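Side-chain contacts in carboxylesterase (Ferroplasma acidiphilum, PDB 3WJ2), which probably hydrolyses carboxylic ester bonds as an alpha/beta-hydrolase carboxylesterase from an acid-loving archaeon: residues Asp55-Ile58 with Arg63-Asn66; Leu80-Gly85 with Asn128-Ser133; His135-Ala138 with Asp143-Ile146. All coordinates share one frame; numbering follows the deposited sequence.

Contact 1. Residues Asp55-Ile58 with Arg63-Asn66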
loop_
_atom_site.group_PDB
_atom_site.type_symbol
_atom_site.label_atom_id
_atom_site.label_comp_id
_atom_site.label_asym_id
_atom_site.label_seq_id
_atom_site.Cartn_x
_atom_site.Cartn_y
_atom_site.Cartn_z
ATOM N N ASP B 55 -32.881 -29.285 -12.129
ATOM C CA ASP B 55 -33.426 -27.934 -12.358
ATOM C C ASP B 55 -34.736 -27.717 -11.623
ATOM O O ASP B 55 -35.628 -28.635 -11.579
ATOM C CB ASP B 55 -33.639 -27.770 -13.843
ATOM C CG ASP B 55 -32.350 -27.413 -14.553
ATOM O OD1 ASP B 55 -31.470 -27.073 -13.797
ATOM O OD2 ASP B 55 -32.253 -27.436 -15.778
ATOM N N TYR B 56 -34.888 -26.530 -10.987
ATOM C CA TYR B 56 -36.091 -26.158 -10.213
ATOM C C TYR B 56 -36.638 -24.827 -10.645
ATOM O O TYR B 56 -35.921 -24.002 -11.220
ATOM C CB TYR B 56 -35.819 -26.053 -8.713
ATOM C CG TYR B 56 -35.528 -27.296 -8.029
ATOM C CD1 TYR B 56 -36.563 -28.048 -7.448
ATOM C CD2 TYR B 56 -34.213 -27.745 -7.905
ATOM C CE1 TYR B 56 -36.296 -29.219 -6.786
ATOM C CE2 TYR B 56 -33.931 -28.913 -7.209
ATOM C CZ TYR B 56 -34.980 -29.648 -6.668
ATOM O OH TYR B 56 -34.723 -30.819 -5.987
ATOM N N LYS B 57 -37.935 -24.636 -10.404
ATOM C CA LYS B 57 -38.551 -23.281 -10.508
ATOM C C LYS B 57 -38.783 -22.816 -9.092
ATOM O O LYS B 57 -39.402 -23.507 -8.296
ATOM C CB LYS B 57 -39.799 -23.347 -11.369
ATOM C CG LYS B 57 -39.567 -23.623 -12.858
ATOM C CD LYS B 57 -38.952 -22.455 -13.614
ATOM C CE LYS B 57 -39.092 -22.713 -15.124
ATOM N NZ LYS B 57 -38.372 -21.691 -16.005
ATOM N N ILE B 58 -38.275 -21.651 -8.726
ATOM C CA ILE B 58 -38.465 -21.093 -7.379
ATOM C C ILE B 58 -39.615 -20.130 -7.536
ATOM O O ILE B 58 -39.471 -19.079 -8.129
ATOM C CB ILE B 58 -37.146 -20.275 -6.916
ATOM C CG1 ILE B 58 -35.890 -21.163 -6.975
ATOM C CG2 ILE B 58 -37.255 -19.762 -5.473
ATOM C CD1 ILE B 58 -36.038 -22.481 -6.322
ATOM N N ARG B 63 -43.001 -13.553 -9.290
ATOM C CA ARG B 63 -42.033 -13.920 -10.289
ATOM C C ARG B 63 -41.492 -15.289 -9.927
ATOM O O ARG B 63 -41.478 -15.642 -8.782
ATOM C CB ARG B 63 -40.853 -12.869 -10.380
ATOM C CG ARG B 63 -39.809 -12.927 -9.232
ATOM C CD ARG B 63 -40.374 -12.255 -7.945
ATOM N NE ARG B 63 -39.272 -12.037 -6.994
ATOM C CZ ARG B 63 -39.401 -11.793 -5.690
ATOM N NH1 ARG B 63 -38.302 -11.484 -4.959
ATOM N NH2 ARG B 63 -40.620 -11.827 -5.067
ATOM N N THR B 64 -41.086 -16.028 -10.956
ATOM C CA THR B 64 -40.473 -17.344 -10.759
ATOM C C THR B 64 -39.011 -17.265 -11.266
ATOM O O THR B 64 -38.730 -16.641 -12.311
ATOM C CB THR B 64 -41.271 -18.346 -11.630
ATOM O OG1 THR B 64 -42.609 -18.391 -11.086
ATOM C CG2 THR B 64 -40.623 -19.688 -11.605
ATOM N N LEU B 65 -38.099 -17.861 -10.477
ATOM C CA LEU B 65 -36.693 -17.858 -10.863
ATOM C C LEU B 65 -36.307 -19.290 -11.249
ATOM O O LEU B 65 -36.733 -20.265 -10.566
ATOM C CB LEU B 65 -35.817 -17.546 -9.640
ATOM C CG LEU B 65 -36.265 -16.226 -8.968
ATOM C CD1 LEU B 65 -35.260 -15.935 -7.798
ATOM C CD2 LEU B 65 -36.319 -14.968 -9.851
ATOM N N ASN B 66 -35.398 -19.378 -12.194
ATOM C CA ASN B 66 -34.740 -20.675 -12.410
ATOM C C ASN B 66 -33.715 -20.943 -11.315
ATOM O O ASN B 66 -33.045 -20.006 -10.815
ATOM C CB ASN B 66 -34.009 -20.759 -13.745
ATOM C CG ASN B 66 -34.929 -20.736 -14.943
ATOM O OD1 ASN B 66 -34.624 -20.139 -16.014
ATOM N ND2 ASN B 66 -36.010 -21.406 -14.808
#
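The carbonyl oxygen Leu65 O accepts the amide of Ile58, with Ile58 N 2.8 Å away, and Leu65 N returns a bond of 3.0 Å to Ile58 O. Ile58 and Leu65 thus form a hydrogen-bonded pair of an antiparallel hairpin, and Lys57 with Asn66 the adjoining non-hydrogen-bonded pair. CA-H...O contacts supplement the amide bonds: Thr64 CA lies 3.3 Å from Ile58 O, and Lys57 CA also approaches Leu65 O. On the face that carries Ile58 and Leu65, the two side chains touch near their roots, CB to CB at 4.1 Å. On the other face Lys57 bends at its second torsion (chi2 -72°), which turns its aliphatic chain alongside Asn66, both side chains pointing the same way. Thr64 presents its methyl, CG2, to Lys57 CB at 3.8 Å, the two side chains crossing at about a right angle. Amide bonds within the sheet therefore set the pairing; Ile58 and Leu65 bury hydrocarbon on one face, while Lys57, with its long chain and amine end, joins Thr64 and Asn66 on the more exposed one.

Contact 2. Residues Leu80-Gly85 with Asn128-Ser133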
loop_
_atom_site.group_PDB
_atom_site.type_symbol
_atom_site.label_atom_id
_atom_site.label_comp_id
_atom_site.label_asym_id
_atom_site.label_seq_id
_atom_site.Cartn_x
_atom_site.Cartn_y
_atom_site.Cartn_z
ATOM N N LEU B 80 -26.751 -21.737 -1.228
ATOM C CA LEU B 80 -27.438 -21.048 -2.328
ATOM C C LEU B 80 -26.379 -20.144 -2.961
ATOM O O LEU B 80 -25.773 -19.334 -2.235
ATOM C CB LEU B 80 -28.629 -20.260 -1.835
ATOM C CG LEU B 80 -29.497 -21.062 -0.854
ATOM C CD1 LEU B 80 -30.715 -20.137 -0.542
ATOM C CD2 LEU B 80 -29.883 -22.398 -1.381
ATOM N N TYR B 81 -26.189 -20.263 -4.269
ATOM C CA TYR B 81 -25.104 -19.537 -4.976
ATOM C C TYR B 81 -25.732 -18.525 -5.872
ATOM O O TYR B 81 -26.599 -18.835 -6.733
ATOM C CB TYR B 81 -24.229 -20.525 -5.809
ATOM C CG TYR B 81 -22.952 -19.796 -6.171
ATOM C CD1 TYR B 81 -21.884 -19.836 -5.244
ATOM C CD2 TYR B 81 -22.884 -19.053 -7.349
ATOM C CE1 TYR B 81 -20.696 -19.127 -5.525
ATOM C CE2 TYR B 81 -21.682 -18.270 -7.599
ATOM C CZ TYR B 81 -20.659 -18.317 -6.650
ATOM O OH TYR B 81 -19.527 -17.556 -6.871
ATOM N N TYR B 82 -25.293 -17.272 -5.771
ATOM C CA TYR B 82 -25.769 -16.215 -6.640
ATOM C C TYR B 82 -24.636 -15.720 -7.522
ATOM O O TYR B 82 -23.600 -15.192 -7.107
ATOM C CB TYR B 82 -26.344 -14.966 -5.822
ATOM C CG TYR B 82 -27.433 -15.437 -4.845
ATOM C CD1 TYR B 82 -28.718 -15.529 -5.253
ATOM C CD2 TYR B 82 -27.076 -15.857 -3.502
ATOM C CE1 TYR B 82 -29.705 -16.080 -4.419
ATOM C CE2 TYR B 82 -28.068 -16.365 -2.668
ATOM C CZ TYR B 82 -29.371 -16.406 -3.134
ATOM O OH TYR B 82 -30.384 -16.956 -2.369
ATOM N N HIS B 83 -24.798 -15.951 -8.840
ATOM C CA HIS B 83 -23.649 -15.713 -9.751
ATOM C C HIS B 83 -23.333 -14.226 -9.882
ATOM O O HIS B 83 -24.146 -13.316 -9.531
ATOM C CB HIS B 83 -24.092 -16.202 -11.206
ATOM C CG HIS B 83 -25.205 -15.404 -11.843
ATOM N ND1 HIS B 83 -25.006 -14.240 -12.559
ATOM C CD2 HIS B 83 -26.528 -15.652 -11.901
ATOM C CE1 HIS B 83 -26.174 -13.797 -12.971
ATOM N NE2 HIS B 83 -27.108 -14.637 -12.571
ATOM N N GLY B 84 -22.148 -13.949 -10.369
ATOM C CA GLY B 84 -21.689 -12.565 -10.715
ATOM C C GLY B 84 -22.078 -12.093 -12.102
ATOM O O GLY B 84 -22.781 -12.829 -12.818
ATOM N N GLY B 85 -21.530 -10.981 -12.519
ATOM C CA GLY B 85 -22.006 -10.351 -13.806
ATOM C C GLY B 85 -22.541 -8.901 -13.738
ATOM O O GLY B 85 -23.308 -8.453 -14.582
ATOM N N ASN B 128 -34.168 -8.514 -3.653
ATOM C CA ASN B 128 -35.340 -9.199 -3.172
ATOM C C ASN B 128 -35.374 -10.658 -3.665
ATOM O O ASN B 128 -35.820 -11.528 -2.932
ATOM C CB ASN B 128 -36.600 -8.454 -3.661
ATOM C CG ASN B 128 -36.835 -7.133 -2.904
ATOM O OD1 ASN B 128 -36.299 -6.903 -1.769
ATOM N ND2 ASN B 128 -37.652 -6.246 -3.532
ATOM N N ASP B 129 -34.871 -10.904 -4.887
ATOM C CA ASP B 129 -34.784 -12.261 -5.363
ATOM C C ASP B 129 -33.851 -13.112 -4.478
ATOM O O ASP B 129 -34.128 -14.292 -4.173
ATOM C CB ASP B 129 -34.322 -12.284 -6.805
ATOM C CG ASP B 129 -35.319 -11.735 -7.751
ATOM O OD1 ASP B 129 -36.502 -11.501 -7.371
ATOM O OD2 ASP B 129 -34.960 -11.490 -8.924
ATOM N N ALA B 130 -32.704 -12.574 -4.129
ATOM C CA ALA B 130 -31.731 -13.257 -3.262
ATOM C C ALA B 130 -32.320 -13.520 -1.858
ATOM O O ALA B 130 -32.337 -14.661 -1.377
ATOM C CB ALA B 130 -30.357 -12.452 -3.260
ATOM N N TYR B 131 -32.884 -12.466 -1.225
ATOM C CA TYR B 131 -33.450 -12.637 0.098
ATOM C C TYR B 131 -34.650 -13.535 0.120
ATOM O O TYR B 131 -34.719 -14.481 0.958
ATOM C CB TYR B 131 -33.862 -11.271 0.575
ATOM C CG TYR B 131 -34.550 -11.272 1.957
ATOM C CD1 TYR B 131 -33.789 -11.222 3.118
ATOM C CD2 TYR B 131 -35.969 -11.273 2.059
ATOM C CE1 TYR B 131 -34.398 -11.162 4.391
ATOM C CE2 TYR B 131 -36.600 -11.192 3.355
ATOM C CZ TYR B 131 -35.787 -11.153 4.474
ATOM O OH TYR B 131 -36.332 -11.076 5.772
ATOM N N ASP B 132 -35.539 -13.318 -0.849
ATOM C CA ASP B 132 -36.745 -14.163 -0.925
ATOM C C ASP B 132 -36.403 -15.601 -1.286
ATOM O O ASP B 132 -37.042 -16.525 -0.709
ATOM C CB ASP B 132 -37.759 -13.577 -1.906
ATOM C CG ASP B 132 -38.388 -12.291 -1.392
ATOM O OD1 ASP B 132 -38.398 -11.955 -0.152
ATOM O OD2 ASP B 132 -38.956 -11.586 -2.246
ATOM N N SER B 133 -35.392 -15.846 -2.171
ATOM C CA SER B 133 -35.113 -17.234 -2.517
ATOM C C SER B 133 -34.521 -17.987 -1.330
ATOM O O SER B 133 -34.750 -19.170 -1.155
ATOM C CB SER B 133 -34.245 -17.416 -3.815
ATOM O OG SER B 133 -32.982 -16.750 -3.623
#
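The ring of Tyr82 lies under the methyl of Ala130, whose CB stands 4.1 Å from the ring centroid and 20° off the ring normal, a CH-pi contact displaced toward the CE1 and CD1 rim. The same ring meets the helix at its edge as well: Tyr82 OH donates a hydrogen bond to Ser133 OG at 2.9 Å, and that oxygen lies near the ring plane. Ser133 holds its hydroxyl between its own backbone N and carbonyl carbon (chi1 60°), a rotation that brings OG back along the helix, 2.8 Å from Asp129 O, while still facing the tyrosine. Face and edge contacts together fix how the ring is turned, and the phenol oxygen finds a polar partner within a buried interface. Leu80 adds a loose van der Waals touch, CD1 lying 4.2 Å from the carbonyl oxygen Ser133 O. Leu161 and Leu165 of helix 157-172 also pack on Ala130. Helix 128-133 thus packs antiparallel behind strand 80-82, which runs directly into His83, Gly84 and Gly85, the start of the HGG sequence of GDXG (hormone-sensitive-lipase-like) esterases; its glycines probably contribute to the oxyanion hole, as in relatives.

Contact 3. Residues His135-Ala138 with Asp143-Ile146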
loop_
_atom_site.group_PDB
_atom_site.type_symbol
_atom_site.label_atom_id
_atom_site.label_comp_id
_atom_site.label_asym_id
_atom_site.label_seq_id
_atom_site.Cartn_x
_atom_site.Cartn_y
_atom_site.Cartn_z
ATOM N N HIS B 135 -35.176 -17.414 1.819
ATOM C CA HIS B 135 -36.261 -17.786 2.755
ATOM C C HIS B 135 -37.160 -18.825 2.170
ATOM O O HIS B 135 -37.639 -19.737 2.915
ATOM C CB HIS B 135 -36.990 -16.529 3.243
ATOM C CG HIS B 135 -36.224 -15.772 4.281
ATOM N ND1 HIS B 135 -36.006 -16.245 5.566
ATOM C CD2 HIS B 135 -35.498 -14.635 4.170
ATOM C CE1 HIS B 135 -35.255 -15.372 6.220
ATOM N NE2 HIS B 135 -34.949 -14.371 5.402
ATOM N N TYR B 136 -37.398 -18.793 0.870
ATOM C CA TYR B 136 -38.234 -19.842 0.221
ATOM C C TYR B 136 -37.620 -21.222 0.382
ATOM O O TYR B 136 -38.327 -22.195 0.808
ATOM C CB TYR B 136 -38.422 -19.464 -1.230
ATOM C CG TYR B 136 -39.270 -20.403 -2.090
ATOM C CD1 TYR B 136 -40.519 -20.049 -2.525
ATOM C CD2 TYR B 136 -38.675 -21.540 -2.626
ATOM C CE1 TYR B 136 -41.216 -20.899 -3.420
ATOM C CE2 TYR B 136 -39.342 -22.366 -3.504
ATOM C CZ TYR B 136 -40.620 -22.034 -3.894
ATOM O OH TYR B 136 -41.275 -22.882 -4.850
ATOM N N ILE B 137 -36.335 -21.352 0.036
ATOM C CA ILE B 137 -35.686 -22.638 0.168
ATOM C C ILE B 137 -35.547 -23.073 1.604
ATOM O O ILE B 137 -35.719 -24.275 1.911
ATOM C CB ILE B 137 -34.342 -22.672 -0.604
ATOM C CG1 ILE B 137 -34.681 -22.463 -2.078
ATOM C CG2 ILE B 137 -33.668 -24.058 -0.439
ATOM C CD1 ILE B 137 -33.467 -21.935 -2.949
ATOM N N ALA B 138 -35.290 -22.168 2.512
ATOM C CA ALA B 138 -35.192 -22.518 3.927
ATOM C C ALA B 138 -36.562 -23.058 4.443
ATOM O O ALA B 138 -36.594 -24.064 5.199
ATOM C CB ALA B 138 -34.740 -21.412 4.775
ATOM N N ASP B 143 -38.304 -30.162 0.479
ATOM C CA ASP B 143 -38.600 -30.355 -0.962
ATOM C C ASP B 143 -37.373 -30.423 -1.855
ATOM O O ASP B 143 -37.409 -30.997 -2.947
ATOM C CB ASP B 143 -39.550 -29.285 -1.492
ATOM C CG ASP B 143 -40.837 -29.206 -0.700
ATOM O OD1 ASP B 143 -41.255 -30.191 -0.027
ATOM O OD2 ASP B 143 -41.432 -28.124 -0.739
ATOM N N PHE B 144 -36.291 -29.798 -1.394
ATOM C CA PHE B 144 -35.008 -29.868 -2.064
ATOM C C PHE B 144 -34.082 -30.931 -1.482
ATOM O O PHE B 144 -32.915 -31.040 -1.922
ATOM C CB PHE B 144 -34.303 -28.487 -2.012
ATOM C CG PHE B 144 -35.084 -27.391 -2.713
ATOM C CD1 PHE B 144 -34.803 -27.034 -4.039
ATOM C CD2 PHE B 144 -36.123 -26.751 -2.050
ATOM C CE1 PHE B 144 -35.535 -26.043 -4.662
ATOM C CE2 PHE B 144 -36.866 -25.793 -2.635
ATOM C CZ PHE B 144 -36.623 -25.421 -3.965
ATOM N N GLY B 145 -34.600 -31.743 -0.558
ATOM C CA GLY B 145 -33.778 -32.816 0.057
ATOM C C GLY B 145 -32.677 -32.309 0.974
ATOM O O GLY B 145 -31.665 -32.979 1.195
ATOM N N ILE B 146 -32.922 -31.149 1.563
ATOM C CA ILE B 146 -31.991 -30.547 2.474
ATOM C C ILE B 146 -32.470 -30.872 3.866
ATOM O O ILE B 146 -33.504 -30.350 4.291
ATOM C CB ILE B 146 -31.894 -28.982 2.264
ATOM C CG1 ILE B 146 -31.449 -28.691 0.841
ATOM C CG2 ILE B 146 -31.007 -28.349 3.363
ATOM C CD1 ILE B 146 -31.808 -27.212 0.351
#
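Ile137 sets CG2 anti to its backbone N and CG1 beside that N (chi1 -62°), which sends CG1 over the Phe144 ring and CG2 between Phe144 and Ile146. Phe144, with CG beside the backbone N (chi1 -61°), directs its ring from the loop back toward the helix. The isoleucine then covers one ring face: CG1 stands 3.9 Å above the ring plane, offset toward the rim, and lies 4.0 Å from Phe144 CZ. The other branch, CG2, reaches Phe144 CD2 at 4.0 Å and also meets Ile146 CD1 at 3.7 Å, which makes this methyl the point shared by the two loop side chains. Ile137 crosses each of them at about a right angle. Tyr136 approaches differently. Its CE2 touches Phe144 CZ at 4.1 Å, each atom near the plane of the other ring, an edge-to-edge meeting without stacking. Between the two apolar loop residues, Gly145 takes a positive phi of 69° and turns the chain, while Phe144 and Ile146 both aim their CB atoms at the helix. Beyond the contact, Ile111 packs on Ile146. Here, helix 125-139 and the loop that follows it pack their apolar side chains together against the sheet before strand 150-155 begins, a helix-to-strand connection of the alpha/beta-hydrolase fold.

Overall arrangement
The contacts follow one another along the chain, with centres 12 to 14 Å apart. Contact 1 is the hairpin of strands 52-60 and 63-71 at one margin of the mixed sheet; contact 2 lies nearer the middle of the chain, where strand 78-82 meets helix 125-139, and contact 3 uses the later part of that helix. Salt bridges from Arg63 to Asp129 and Asp132 tie contact 1 to contact 2. Toward contact 3, Ile58 touches Tyr136 and Phe144, and Tyr56 touches Phe144, while Leu80 meets Ile137 between contacts 2 and 3. Helix 125-139 and the loop after it therefore join the outer hairpin to the interior of the fold, by salt bridges and apolar packing.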